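PDB 1VBF: protein-L-isoaspartate(D-aspartate) O-methyltransferase from Sulfolobus tokodaii, which probably methylates L-isoaspartyl residues of damaged proteins, using S-adenosyl-L-methionine as methyl donor, for their repair or degradation. Local coordinates for residues A19-L29 with I81-I91; Y36-A44 with N52-I60. One frame throughout, in Å; residues are numbered along the deposited sequence.

Contact 1 (A19-L29 with I81-I91); sequences AFNKVDRSLFL and IGYYTALIAEI
Lys-22 NZ is gripped by two groups: it forms a salt bridge 2.8 Å long with Glu-90 OE1, on the syn side of the carboxylate, and a hydrogen bond with the hydroxyl of Tyr-114. The lysine chain runs out extended, while Glu-90 bends at chi2 and holds its other oxygen, OE2, to Tyr-115 OH. At this exposed margin long charged chains are well suited; inward, small and branched apolar ones take over. Ala-19 CB packs on Glu-90 CB, and Val-23 CB meets Leu-87 CD2 at 3.6 Å. Helix 83-91 follows the glycine-rich loop after strand 73-77 and leads to strand 94-99, the first strand-helix-strand crossover of the Rossmann-like methyltransferase fold; in relatives that loop lies against S-adenosylmethionine. Gly-82, at the N-cap, has a positive phi (81°) that glycine adopts readily. With CG trans to the backbone N (chi1 172°), the ring of Tyr-83 offers a face to Arg-25 and an edge to Phe-28. Arg-25 CD sits over the middle of the tyrosine ring, 3.5 Å from the centroid; the chain is extended as far as NE, and NH1 hydrogen-bonds Ala-37 O. The tyrosine edge makes a T-shaped pair with Phe-28, planes at 76° and centroids 5.9 Å apart. Tyr-83 CA covers the same phenyl ring in a CH-pi contact, 3.9 Å from its centroid, while Phe-28 CZ reaches Ala-86 CB at 3.6 Å, where a methyl admits the ring close to the helix. Tyr-83 OH donates to a water lying between it and the carbonyls of Phe-20 and Val-23.

Contact 2 (Y36-A44 with N52-I60); sequences YAYAHTHEA and NTTALNLGI
Asn-57 packs into the turn formed by Thr-41 and His-42, and its side chain meets both residues in succession. CB lies 3.4 Å from Thr-41 CG2 and also over a face of the His-42 imidazole, 4.2 Å from the ring centroid in a CH-pi arrangement. CG continues above the same ring, 3.7 Å from His-42 NE2. At the tip, ND2 comes nearest to Thr-41 CG2 and His-42 CE1; the amide and imidazole run side by side with planes 30° apart, and although ND2 is close to His-42 NE2, the angle is poor for a hydrogen bond. The backbone supplies the hydrogen bond: Asn-57 N donates to Thr-41 O over 3.0 Å, nearly straight at 171°. Thr-41 and His-42 are the central residues of a type I beta turn, closed by Glu-43 N to His-40 O, and the turn faces the start of helix 56-65, just after the hairpin of strands 45-48 and 51-53. Amides in a helix's first turn lack acceptors within the helix; here the loop supplies one, Thr-41 O, and a water that donates to Glu-43 O serves Leu-56 N. Leucine suits this buried side of the helix start; its CD1 packs against Tyr-38 CD2 at 4.1 Å and Ala-37 O at 3.7 Å, with Phe-20 and Ile-7 around it. Ala-55 CB rests against His-42 O and Ala-44 CB against Asn-52 CB, where small side chains let the two backbones come near.

From the N terminus, the chain leaves helix 14-22 through residues 19-29, the first half of contact 1, and enters the loop 36-44 that opens contact 2. After seven intervening residues, which hold most of the hairpin of strands 45-48 and 51-53, contact 2 closes, joining that loop to the hairpin's second strand and the start of helix 56-65. The chain then runs through strand 73-77 to residues 81-91, where contact 1 closes a larger loop that contains contact 2 entirely and joins the end of helix 14-22 to helix 83-91 of the Rossmann-like core. The two contacts are themselves connected: Tyr-84 OH probably bonds Thr-54 O, and Tyr-38 OH bonds Arg-25 N.

Contact 1 (A19-L29 with I81-I91)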
loop_
_atom_site.group_PDB
_atom_site.type_symbol
_atom_site.label_atom_id
_atom_site.label_comp_id
_atom_site.label_asym_id
_atom_site.label_seq_id
_atom_site.Cartn_x
_atom_site.Cartn_y
_atom_site.Cartn_z
ATOM N N ALA B 19 -15.998 43.066 6.597
ATOM C CA ALA B 19 -17.013 42.182 6.030
ATOM C C ALA B 19 -17.163 40.930 6.936
ATOM O O ALA B 19 -18.275 40.518 7.280
ATOM C CB ALA B 19 -16.613 41.790 4.626
ATOM N N PHE B 20 -16.029 40.354 7.345
ATOM C CA PHE B 20 -16.027 39.179 8.206
ATOM C C PHE B 20 -16.740 39.419 9.539
ATOM O O PHE B 20 -17.437 38.538 10.056
ATOM C CB PHE B 20 -14.597 38.705 8.492
ATOM C CG PHE B 20 -14.549 37.439 9.322
ATOM C CD1 PHE B 20 -15.073 36.237 8.825
ATOM C CD2 PHE B 20 -14.080 37.465 10.630
ATOM C CE1 PHE B 20 -15.133 35.106 9.616
ATOM C CE2 PHE B 20 -14.143 36.334 11.425
ATOM C CZ PHE B 20 -14.668 35.158 10.923
ATOM N N ASN B 21 -16.542 40.604 10.107
ATOM C CA ASN B 21 -17.181 40.906 11.361
ATOM C C ASN B 21 -18.688 41.087 11.203
ATOM O O ASN B 21 -19.469 40.610 12.020
ATOM C CB ASN B 21 -16.597 42.158 11.988
ATOM C CG ASN B 21 -16.762 42.163 13.490
ATOM O OD1 ASN B 21 -15.785 42.220 14.223
ATOM N ND2 ASN B 21 -17.991 42.084 13.956
ATOM N N LYS B 22 -19.090 41.743 10.123
ATOM C CA LYS B 22 -20.501 42.018 9.844
ATOM C C LYS B 22 -21.432 40.863 9.364
ATOM O O LYS B 22 -22.522 40.699 9.901
ATOM C CB LYS B 22 -20.561 43.183 8.850
ATOM C CG LYS B 22 -21.938 43.487 8.327
ATOM C CD LYS B 22 -21.852 44.484 7.191
ATOM C CE LYS B 22 -23.173 44.579 6.435
ATOM N NZ LYS B 22 -23.067 45.569 5.326
ATOM N N VAL B 23 -21.010 40.077 8.367
ATOM C CA VAL B 23 -21.845 38.991 7.838
ATOM C C VAL B 23 -22.039 37.829 8.816
ATOM O O VAL B 23 -21.086 37.221 9.291
ATOM C CB VAL B 23 -21.276 38.455 6.478
ATOM C CG1 VAL B 23 -22.127 37.307 5.955
ATOM C CG2 VAL B 23 -21.227 39.587 5.444
ATOM N N ASP B 24 -23.290 37.521 9.113
ATOM C CA ASP B 24 -23.587 36.456 10.057
ATOM C C ASP B 24 -23.623 35.109 9.353
ATOM O O ASP B 24 -24.621 34.755 8.732
ATOM C CB ASP B 24 -24.927 36.744 10.755
ATOM C CG ASP B 24 -25.294 35.686 11.780
ATOM O OD1 ASP B 24 -24.442 34.813 12.054
ATOM O OD2 ASP B 24 -26.429 35.726 12.312
ATOM N N ARG B 25 -22.533 34.358 9.471
ATOM C CA ARG B 25 -22.415 33.055 8.826
ATOM C C ARG B 25 -23.474 32.010 9.232
ATOM O O ARG B 25 -23.722 31.054 8.511
ATOM C CB ARG B 25 -20.994 32.516 9.047
ATOM C CG ARG B 25 -20.692 31.185 8.369
ATOM C CD ARG B 25 -19.182 30.954 8.270
ATOM N NE ARG B 25 -18.846 29.651 7.686
ATOM C CZ ARG B 25 -18.441 28.587 8.378
ATOM N NH1 ARG B 25 -18.307 28.657 9.692
ATOM N NH2 ARG B 25 -18.184 27.443 7.758
ATOM N N SER B 26 -24.120 32.176 10.369
ATOM C CA SER B 26 -25.125 31.192 10.734
ATOM C C SER B 26 -26.349 31.350 9.821
ATOM O O SER B 26 -27.198 30.447 9.717
ATOM C CB SER B 26 -25.522 31.363 12.198
ATOM O OG SER B 26 -25.965 32.682 12.425
ATOM N N LEU B 27 -26.429 32.502 9.159
ATOM C CA LEU B 27 -27.525 32.793 8.246
ATOM C C LEU B 27 -27.413 32.028 6.923
ATOM O O LEU B 27 -28.358 32.010 6.125
ATOM C CB LEU B 27 -27.607 34.298 7.969
ATOM C CG LEU B 27 -28.636 35.162 8.732
ATOM C CD1 LEU B 27 -28.988 34.579 10.112
ATOM C CD2 LEU B 27 -28.061 36.574 8.867
ATOM N N PHE B 28 -26.273 31.400 6.668
ATOM C CA PHE B 28 -26.155 30.658 5.439
ATOM C C PHE B 28 -26.026 29.187 5.735
ATOM O O PHE B 28 -25.974 28.374 4.814
ATOM C CB PHE B 28 -24.952 31.112 4.652
ATOM C CG PHE B 28 -24.947 32.565 4.340
ATOM C CD1 PHE B 28 -24.675 33.495 5.334
ATOM C CD2 PHE B 28 -25.145 33.009 3.034
ATOM C CE1 PHE B 28 -24.597 34.854 5.034
ATOM C CE2 PHE B 28 -25.069 34.363 2.724
ATOM C CZ PHE B 28 -24.787 35.291 3.730
ATOM N N LEU B 29 -25.975 28.845 7.020
ATOM C CA LEU B 29 -25.858 27.452 7.442
ATOM C C LEU B 29 -27.199 26.853 7.857
ATOM O O LEU B 29 -28.027 27.544 8.454
ATOM C CB LEU B 29 -24.869 27.349 8.603
ATOM C CG LEU B 29 -23.396 27.616 8.280
ATOM C CD1 LEU B 29 -22.614 27.762 9.573
ATOM C CD2 LEU B 29 -22.813 26.483 7.421
ATOM N N ILE B 81 -23.101 27.544 -0.370
ATOM C CA ILE B 81 -24.111 28.165 0.479
ATOM C C ILE B 81 -24.122 29.685 0.440
ATOM O O ILE B 81 -24.860 30.309 1.175
ATOM C CB ILE B 81 -23.970 27.718 1.942
ATOM C CG1 ILE B 81 -22.693 28.302 2.550
ATOM C CG2 ILE B 81 -23.955 26.207 2.019
ATOM C CD1 ILE B 81 -22.563 28.055 4.047
ATOM N N GLY B 82 -23.291 30.288 -0.396
ATOM C CA GLY B 82 -23.296 31.738 -0.521
ATOM C C GLY B 82 -22.571 32.602 0.487
ATOM O O GLY B 82 -22.440 33.807 0.258
ATOM N N TYR B 83 -22.093 32.018 1.588
ATOM C CA TYR B 83 -21.375 32.786 2.609
ATOM C C TYR B 83 -20.105 33.525 2.133
ATOM O O TYR B 83 -19.907 34.715 2.440
ATOM C CB TYR B 83 -21.008 31.889 3.779
ATOM C CG TYR B 83 -20.117 32.584 4.766
ATOM C CD1 TYR B 83 -20.609 33.603 5.575
ATOM C CD2 TYR B 83 -18.769 32.284 4.842
ATOM C CE1 TYR B 83 -19.764 34.328 6.459
ATOM C CE2 TYR B 83 -17.898 33.003 5.716
ATOM C CZ TYR B 83 -18.403 34.021 6.522
ATOM O OH TYR B 83 -17.567 34.709 7.388
ATOM N N TYR B 84 -19.231 32.841 1.404
ATOM C CA TYR B 84 -18.037 33.535 0.947
ATOM C C TYR B 84 -18.426 34.518 -0.157
ATOM O O TYR B 84 -17.730 35.519 -0.396
ATOM C CB TYR B 84 -16.961 32.551 0.445
ATOM C CG TYR B 84 -16.435 31.625 1.517
ATOM C CD1 TYR B 84 -16.770 30.282 1.518
ATOM C CD2 TYR B 84 -15.652 32.107 2.568
ATOM C CE1 TYR B 84 -16.363 29.444 2.517
ATOM C CE2 TYR B 84 -15.229 31.263 3.591
ATOM C CZ TYR B 84 -15.591 29.933 3.552
ATOM O OH TYR B 84 -15.177 29.084 4.544
ATOM N N THR B 85 -19.549 34.230 -0.818
ATOM C CA THR B 85 -20.027 35.088 -1.881
ATOM C C THR B 85 -20.400 36.403 -1.201
ATOM O O THR B 85 -19.931 37.464 -1.609
ATOM C CB THR B 85 -21.246 34.479 -2.597
ATOM O OG1 THR B 85 -21.059 33.069 -2.740
ATOM C CG2 THR B 85 -21.407 35.094 -3.992
ATOM N N ALA B 86 -21.220 36.332 -0.152
ATOM C CA ALA B 86 -21.594 37.531 0.603
ATOM C C ALA B 86 -20.371 38.390 1.025
ATOM O O ALA B 86 -20.355 39.592 0.766
ATOM C CB ALA B 86 -22.406 37.147 1.838
ATOM N N LEU B 87 -19.360 37.792 1.668
ATOM C CA LEU B 87 -18.169 38.536 2.093
ATOM C C LEU B 87 -17.474 39.276 0.951
ATOM O O LEU B 87 -16.937 40.368 1.153
ATOM C CB LEU B 87 -17.152 37.608 2.759
ATOM C CG LEU B 87 -17.549 36.822 4.022
ATOM C CD1 LEU B 87 -16.357 35.988 4.466
ATOM C CD2 LEU B 87 -17.996 37.761 5.151
ATOM N N ILE B 88 -17.470 38.696 -0.246
ATOM C CA ILE B 88 -16.838 39.351 -1.386
ATOM C C ILE B 88 -17.714 40.528 -1.854
ATOM O O ILE B 88 -17.234 41.646 -2.101
ATOM C CB ILE B 88 -16.637 38.348 -2.542
ATOM C CG1 ILE B 88 -15.777 37.181 -2.056
ATOM C CG2 ILE B 88 -15.967 39.036 -3.755
ATOM C CD1 ILE B 88 -15.610 36.091 -3.072
ATOM N N ALA B 89 -19.008 40.264 -1.969
ATOM C CA ALA B 89 -19.978 41.269 -2.387
ATOM C C ALA B 89 -19.876 42.528 -1.512
ATOM O O ALA B 89 -20.022 43.653 -1.991
ATOM C CB ALA B 89 -21.371 40.685 -2.302
ATOM N N GLU B 90 -19.639 42.334 -0.222
ATOM C CA GLU B 90 -19.490 43.456 0.692
ATOM C C GLU B 90 -18.317 44.370 0.316
ATOM O O GLU B 90 -18.399 45.578 0.450
ATOM C CB GLU B 90 -19.261 42.941 2.105
ATOM C CG GLU B 90 -20.428 42.190 2.711
ATOM C CD GLU B 90 -21.488 43.109 3.308
ATOM O OE1 GLU B 90 -21.145 44.255 3.686
ATOM O OE2 GLU B 90 -22.658 42.671 3.417
ATOM N N ILE B 91 -17.238 43.798 -0.182
ATOM C CA ILE B 91 -16.054 44.576 -0.475
ATOM C C ILE B 91 -15.987 45.103 -1.883
ATOM O O ILE B 91 -15.655 46.267 -2.141
ATOM C CB ILE B 91 -14.773 43.693 -0.257
ATOM C CG1 ILE B 91 -14.764 43.125 1.156
ATOM C CG2 ILE B 91 -13.483 44.469 -0.634
ATOM C CD1 ILE B 91 -13.795 41.990 1.319
HETATM O O HOH W 1 -18.665 36.652 9.090
#

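Contact 2 (Y36-A44 with N52-I60)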
loop_
_atom_site.group_PDB
_atom_site.type_symbol
_atom_site.label_atom_id
_atom_site.label_comp_id
_atom_site.label_asym_id
_atom_site.label_seq_id
_atom_site.Cartn_x
_atom_site.Cartn_y
_atom_site.Cartn_z
ATOM N N TYR B 36 -21.777 25.614 14.276
ATOM C CA TYR B 36 -20.457 25.678 13.662
ATOM C C TYR B 36 -20.199 27.011 13.001
ATOM O O TYR B 36 -19.229 27.154 12.286
ATOM C CB TYR B 36 -20.265 24.571 12.627
ATOM C CG TYR B 36 -20.271 23.168 13.184
ATOM C CD1 TYR B 36 -21.462 22.558 13.560
ATOM C CD2 TYR B 36 -19.083 22.442 13.323
ATOM C CE1 TYR B 36 -21.471 21.259 14.060
ATOM C CE2 TYR B 36 -19.085 21.139 13.820
ATOM C CZ TYR B 36 -20.285 20.559 14.185
ATOM O OH TYR B 36 -20.310 19.273 14.667
ATOM N N ALA B 37 -21.070 27.983 13.219
ATOM C CA ALA B 37 -20.864 29.286 12.610
ATOM C C ALA B 37 -19.449 29.813 12.921
ATOM O O ALA B 37 -18.711 30.256 12.028
ATOM C CB ALA B 37 -21.913 30.263 13.113
ATOM N N TYR B 38 -19.065 29.761 14.191
ATOM C CA TYR B 38 -17.762 30.254 14.571
ATOM C C TYR B 38 -17.002 29.344 15.544
ATOM O O TYR B 38 -16.133 29.808 16.315
ATOM C CB TYR B 38 -17.897 31.680 15.107
ATOM C CG TYR B 38 -18.434 32.631 14.067
ATOM C CD1 TYR B 38 -19.804 32.837 13.922
ATOM C CD2 TYR B 38 -17.574 33.284 13.175
ATOM C CE1 TYR B 38 -20.315 33.674 12.910
ATOM C CE2 TYR B 38 -18.070 34.120 12.155
ATOM C CZ TYR B 38 -19.443 34.309 12.029
ATOM O OH TYR B 38 -19.941 35.104 11.011
ATOM N N ALA B 39 -17.316 28.041 15.473
ATOM C CA ALA B 39 -16.672 27.020 16.306
ATOM C C ALA B 39 -16.287 25.826 15.423
ATOM O O ALA B 39 -17.025 25.486 14.495
ATOM C CB ALA B 39 -17.609 26.582 17.403
ATOM N N HIS B 40 -15.150 25.189 15.706
ATOM C CA HIS B 40 -14.686 24.049 14.903
ATOM C C HIS B 40 -14.297 24.587 13.554
ATOM O O HIS B 40 -14.396 23.929 12.525
ATOM C CB HIS B 40 -15.787 23.002 14.773
ATOM C CG HIS B 40 -16.189 22.426 16.088
ATOM N ND1 HIS B 40 -15.367 21.581 16.803
ATOM C CD2 HIS B 40 -17.256 22.677 16.882
ATOM C CE1 HIS B 40 -15.909 21.338 17.984
ATOM N NE2 HIS B 40 -17.054 21.993 18.059
ATOM N N THR B 41 -13.814 25.812 13.610
ATOM C CA THR B 41 -13.397 26.574 12.461
ATOM C C THR B 41 -12.483 25.898 11.423
ATOM O O THR B 41 -12.335 26.388 10.295
ATOM C CB THR B 41 -12.804 27.871 13.001
ATOM O OG1 THR B 41 -13.850 28.843 13.058
ATOM C CG2 THR B 41 -11.674 28.376 12.166
ATOM N N HIS B 42 -11.903 24.758 11.785
ATOM C CA HIS B 42 -10.998 24.065 10.884
ATOM C C HIS B 42 -11.652 22.926 10.127
ATOM O O HIS B 42 -11.017 22.295 9.295
ATOM C CB HIS B 42 -9.761 23.550 11.642
ATOM C CG HIS B 42 -8.823 24.632 12.096
ATOM N ND1 HIS B 42 -9.052 25.394 13.223
ATOM C CD2 HIS B 42 -7.665 25.097 11.563
ATOM C CE1 HIS B 42 -8.079 26.279 13.363
ATOM N NE2 HIS B 42 -7.224 26.123 12.369
ATOM N N GLU B 43 -12.919 22.656 10.394
ATOM C CA GLU B 43 -13.570 21.575 9.679
ATOM C C GLU B 43 -14.465 22.028 8.529
ATOM O O GLU B 43 -15.010 23.126 8.546
ATOM C CB GLU B 43 -14.426 20.767 10.615
ATOM C CG GLU B 43 -13.741 20.268 11.820
ATOM C CD GLU B 43 -14.723 19.547 12.703
ATOM O OE1 GLU B 43 -15.312 18.540 12.243
ATOM O OE2 GLU B 43 -14.915 20.004 13.851
ATOM N N ALA B 44 -14.623 21.150 7.544
ATOM C CA ALA B 44 -15.473 21.408 6.390
ATOM C C ALA B 44 -16.819 20.866 6.802
ATOM O O ALA B 44 -16.890 19.794 7.385
ATOM C CB ALA B 44 -14.965 20.669 5.172
ATOM N N ASN B 52 -19.130 19.700 0.554
ATOM C CA ASN B 52 -18.881 20.415 1.802
ATOM C C ASN B 52 -18.612 21.895 1.618
ATOM O O ASN B 52 -18.396 22.386 0.506
ATOM C CB ASN B 52 -17.667 19.838 2.523
ATOM C CG ASN B 52 -17.826 18.377 2.878
ATOM O OD1 ASN B 52 -18.844 17.957 3.434
ATOM N ND2 ASN B 52 -16.804 17.589 2.569
ATOM N N THR B 53 -18.604 22.603 2.736
ATOM C CA THR B 53 -18.314 24.024 2.726
ATOM C C THR B 53 -16.896 24.108 3.222
ATOM O O THR B 53 -16.594 23.544 4.264
ATOM C CB THR B 53 -19.155 24.796 3.745
ATOM O OG1 THR B 53 -20.477 24.257 3.782
ATOM C CG2 THR B 53 -19.217 26.257 3.363
ATOM N N THR B 54 -16.029 24.805 2.500
ATOM C CA THR B 54 -14.651 24.944 2.949
ATOM C C THR B 54 -14.609 25.395 4.419
ATOM O O THR B 54 -15.510 26.108 4.907
ATOM C CB THR B 54 -13.889 25.985 2.133
ATOM O OG1 THR B 54 -13.822 25.584 0.765
ATOM C CG2 THR B 54 -12.504 26.120 2.647
ATOM N N ALA B 55 -13.566 24.967 5.121
ATOM C CA ALA B 55 -13.372 25.334 6.509
ATOM C C ALA B 55 -13.223 26.846 6.578
ATOM O O ALA B 55 -12.552 27.462 5.728
ATOM C CB ALA B 55 -12.139 24.676 7.037
ATOM N N LEU B 56 -13.838 27.439 7.599
ATOM C CA LEU B 56 -13.798 28.877 7.774
ATOM C C LEU B 56 -12.382 29.408 7.821
ATOM O O LEU B 56 -12.078 30.445 7.208
ATOM C CB LEU B 56 -14.513 29.295 9.053
ATOM C CG LEU B 56 -15.431 30.533 9.020
ATOM C CD1 LEU B 56 -15.499 31.145 10.417
ATOM C CD2 LEU B 56 -14.921 31.568 8.053
ATOM N N ASN B 57 -11.521 28.720 8.566
ATOM C CA ASN B 57 -10.147 29.170 8.666
ATOM C C ASN B 57 -9.502 29.174 7.280
ATOM O O ASN B 57 -8.767 30.094 6.918
ATOM C CB ASN B 57 -9.364 28.283 9.627
ATOM C CG ASN B 57 -8.488 29.102 10.601
ATOM O OD1 ASN B 57 -7.575 29.841 10.189
ATOM N ND2 ASN B 57 -8.773 28.975 11.903
ATOM N N LEU B 58 -9.796 28.158 6.484
ATOM C CA LEU B 58 -9.231 28.095 5.152
ATOM C C LEU B 58 -9.811 29.200 4.269
ATOM O O LEU B 58 -9.050 29.967 3.646
ATOM C CB LEU B 58 -9.517 26.737 4.535
ATOM C CG LEU B 58 -8.326 26.037 3.899
ATOM C CD1 LEU B 58 -8.852 25.009 2.982
ATOM C CD2 LEU B 58 -7.478 26.987 3.099
ATOM N N GLY B 59 -11.152 29.265 4.213
ATOM C CA GLY B 59 -11.847 30.278 3.417
ATOM C C GLY B 59 -11.420 31.732 3.641
ATOM O O GLY B 59 -11.174 32.497 2.692
ATOM N N ILE B 60 -11.324 32.125 4.901
ATOM C CA ILE B 60 -10.925 33.489 5.226
ATOM C C ILE B 60 -9.488 33.741 4.785
ATOM O O ILE B 60 -9.141 34.847 4.331
ATOM C CB ILE B 60 -11.076 33.753 6.740
ATOM C CG1 ILE B 60 -12.523 33.486 7.156
ATOM C CG2 ILE B 60 -10.704 35.187 7.062
ATOM C CD1 ILE B 60 -13.538 34.210 6.257
HETATM O O HOH W 2 -15.528 25.723 8.805
HETATM O O HOH W 3 -17.946 17.177 6.625
#